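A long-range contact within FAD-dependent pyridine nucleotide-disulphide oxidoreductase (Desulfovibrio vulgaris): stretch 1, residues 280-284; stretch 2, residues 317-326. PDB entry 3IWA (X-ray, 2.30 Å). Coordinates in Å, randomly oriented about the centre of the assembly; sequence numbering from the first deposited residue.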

# COMPACT_ATOMS: atom_id res chain seq x y z
N THR A 280 -21.11 12.61 -7.11
CA THR A 280 -20.24 11.92 -6.18
C THR A 280 -20.99 11.44 -4.97
O THR A 280 -20.45 10.64 -4.22
CB THR A 280 -19.08 12.78 -5.70
OG1 THR A 280 -19.62 13.87 -4.98
CG2 THR A 280 -18.27 13.29 -6.87
N ARG A 281 -22.23 11.90 -4.78
CA ARG A 281 -23.10 11.36 -3.73
C ARG A 281 -23.85 10.09 -4.18
O ARG A 281 -24.64 9.53 -3.43
CB ARG A 281 -24.12 12.42 -3.28
CG ARG A 281 -23.64 13.39 -2.24
CD ARG A 281 -22.74 14.46 -2.82
NE ARG A 281 -22.25 15.35 -1.76
CZ ARG A 281 -21.34 16.32 -1.94
NH1 ARG A 281 -20.82 16.54 -3.15
NH2 ARG A 281 -20.94 17.07 -0.92
N MET A 282 -23.57 9.68 -5.42
CA MET A 282 -24.20 8.56 -6.13
C MET A 282 -25.64 8.83 -6.57
O MET A 282 -26.38 7.89 -6.88
CB MET A 282 -24.04 7.24 -5.36
CG MET A 282 -22.57 6.86 -5.00
SD MET A 282 -21.32 6.83 -6.31
CE MET A 282 -21.96 5.45 -7.27
N ARG A 283 -26.01 10.10 -6.67
CA ARG A 283 -27.31 10.53 -7.18
C ARG A 283 -27.34 10.62 -8.68
O ARG A 283 -26.46 11.22 -9.27
CB ARG A 283 -27.67 11.94 -6.67
CG ARG A 283 -27.98 12.04 -5.19
CD ARG A 283 -28.63 13.37 -4.82
NE ARG A 283 -29.27 13.25 -3.52
CZ ARG A 283 -28.67 13.49 -2.35
NH1 ARG A 283 -29.33 13.29 -1.21
NH2 ARG A 283 -27.41 13.91 -2.33
N THR A 284 -28.39 10.08 -9.29
CA THR A 284 -28.62 10.21 -10.74
C THR A 284 -29.09 11.64 -11.08
O THR A 284 -29.06 12.52 -10.27
CB THR A 284 -29.68 9.20 -11.22
OG1 THR A 284 -30.95 9.54 -10.66
CG2 THR A 284 -29.34 7.81 -10.77
N ARG A 317 -18.31 -0.32 -1.31
CA ARG A 317 -17.89 1.02 -0.94
C ARG A 317 -18.98 2.00 -1.37
O ARG A 317 -19.38 2.82 -0.58
CB ARG A 317 -16.55 1.36 -1.56
CG ARG A 317 -15.45 0.40 -1.13
CD ARG A 317 -14.12 0.72 -1.75
NE ARG A 317 -13.17 -0.35 -1.47
CZ ARG A 317 -12.22 -0.77 -2.30
NH1 ARG A 317 -12.06 -0.22 -3.48
NH2 ARG A 317 -11.42 -1.76 -1.92
N GLN A 318 -19.48 1.85 -2.59
CA GLN A 318 -20.52 2.74 -3.12
C GLN A 318 -21.86 2.50 -2.39
O GLN A 318 -22.57 3.43 -2.16
CB GLN A 318 -20.73 2.60 -4.62
CG GLN A 318 -19.51 2.88 -5.47
CD GLN A 318 -19.76 2.59 -6.95
OE1 GLN A 318 -20.85 2.18 -7.33
NE2 GLN A 318 -18.77 2.86 -7.79
N GLY A 319 -22.14 1.28 -2.01
CA GLY A 319 -23.36 0.94 -1.31
C GLY A 319 -23.45 1.64 0.02
O GLY A 319 -24.52 2.15 0.39
N ARG A 320 -22.32 1.67 0.73
CA ARG A 320 -22.27 2.32 2.02
C ARG A 320 -22.60 3.77 1.88
O ARG A 320 -23.40 4.28 2.63
CB ARG A 320 -20.91 2.15 2.67
CG ARG A 320 -20.88 2.66 4.08
CD ARG A 320 -19.56 2.27 4.76
NE ARG A 320 -19.69 2.27 6.21
CZ ARG A 320 -19.46 3.29 7.00
NH1 ARG A 320 -19.62 3.13 8.30
NH2 ARG A 320 -19.06 4.46 6.53
N VAL A 321 -22.00 4.43 0.90
CA VAL A 321 -22.27 5.84 0.65
C VAL A 321 -23.73 6.01 0.28
O VAL A 321 -24.35 6.96 0.76
CB VAL A 321 -21.35 6.42 -0.45
CG1 VAL A 321 -21.84 7.77 -1.00
CG2 VAL A 321 -19.88 6.52 0.08
N ILE A 322 -24.31 5.11 -0.53
CA ILE A 322 -25.70 5.29 -0.89
C ILE A 322 -26.57 5.13 0.38
O ILE A 322 -27.46 5.92 0.63
CB ILE A 322 -26.18 4.34 -2.03
CG1 ILE A 322 -25.47 4.68 -3.35
CG2 ILE A 322 -27.73 4.43 -2.13
CD1 ILE A 322 -25.57 3.61 -4.44
N GLY A 323 -26.26 4.15 1.20
CA GLY A 323 -26.94 3.96 2.49
C GLY A 323 -27.03 5.17 3.40
O GLY A 323 -28.10 5.51 3.94
N THR A 324 -25.90 5.83 3.55
CA THR A 324 -25.73 7.03 4.36
C THR A 324 -26.48 8.20 3.76
O THR A 324 -27.11 9.00 4.49
CB THR A 324 -24.19 7.31 4.48
OG1 THR A 324 -23.59 6.21 5.17
CG2 THR A 324 -23.86 8.60 5.22
N ASN A 325 -26.42 8.34 2.44
CA ASN A 325 -27.10 9.44 1.79
C ASN A 325 -28.63 9.24 1.73
O ASN A 325 -29.33 10.21 1.71
CB ASN A 325 -26.50 9.72 0.41
CG ASN A 325 -25.08 10.23 0.51
OD1 ASN A 325 -24.67 10.63 1.60
ND2 ASN A 325 -24.31 10.23 -0.61
N LEU A 326 -29.12 7.98 1.69
CA LEU A 326 -30.56 7.69 1.83
C LEU A 326 -31.04 8.14 3.20
O LEU A 326 -32.20 8.52 3.33
CB LEU A 326 -30.88 6.20 1.71
CG LEU A 326 -30.64 5.49 0.38
CD1 LEU A 326 -30.64 3.95 0.56
CD2 LEU A 326 -31.67 5.96 -0.61

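Residues 280-284 form an irregular loop that packs against one face of a helical stretch, residues 317-326, whose helix begins earlier in the chain. The contact is small, burying 308 Å² summed over both sides.

One hydrogen bond joins the stretches. Asn-325 ND2 donates to Arg-281 O at 2.9 Å, with an N-H...O angle of 154°. The CA-to-CB bond of Asn-325 points toward the loop, and chi1 is m (-66°). The amide group can therefore reach the carbonyl of Arg-281. Both ends of the Asn-325 amide, OD1 and ND2, also hydrogen-bond elsewhere in the structure, which suits a polar side chain in a buried position. Asn-325 ND2 lies 3.5 Å from Arg-281 CB.

Apolar packing centres on Met-282, the loop residue with the largest area covered by the helix, 89 Å². Its CA-to-CB bond points toward the helix. Met-282 CB lies 3.6 Å from Ile-322 CG1, and Met-282 CG lies 4.2 Å from Val-321 CG1. The chain is long, unbranched and folded, with all three chi angles m. It runs along the helix to Gln-318, one turn before Ile-322, where Met-282 CE is 3.5 Å from Gln-318 OE1. This is a van der Waals contact; Gln-318 OE1 is hydrogen-bonded elsewhere. Val-321 presents its CB toward the loop, and Val-321 CG1 also sits 4.1 Å from Arg-281 O. Ile-322 starts sideways, but the end of its side chain comes nearer. Met-282, Val-321 and Ile-322 are all buried, and their apolar side chains need no polar partner there.

The CA-to-CB bond of Arg-281 points sideways and the end of its side chain leads off from the helix. Arg-283 has a smaller area covered, 24 Å². Arg-283 NH1 remains 4.2 Å from Asn-325 O, an oblique approach without a hydrogen bond.

Backbone bonds such as Asn-325 N to Val-321 O, 3.0 Å, hold the helix residues in place.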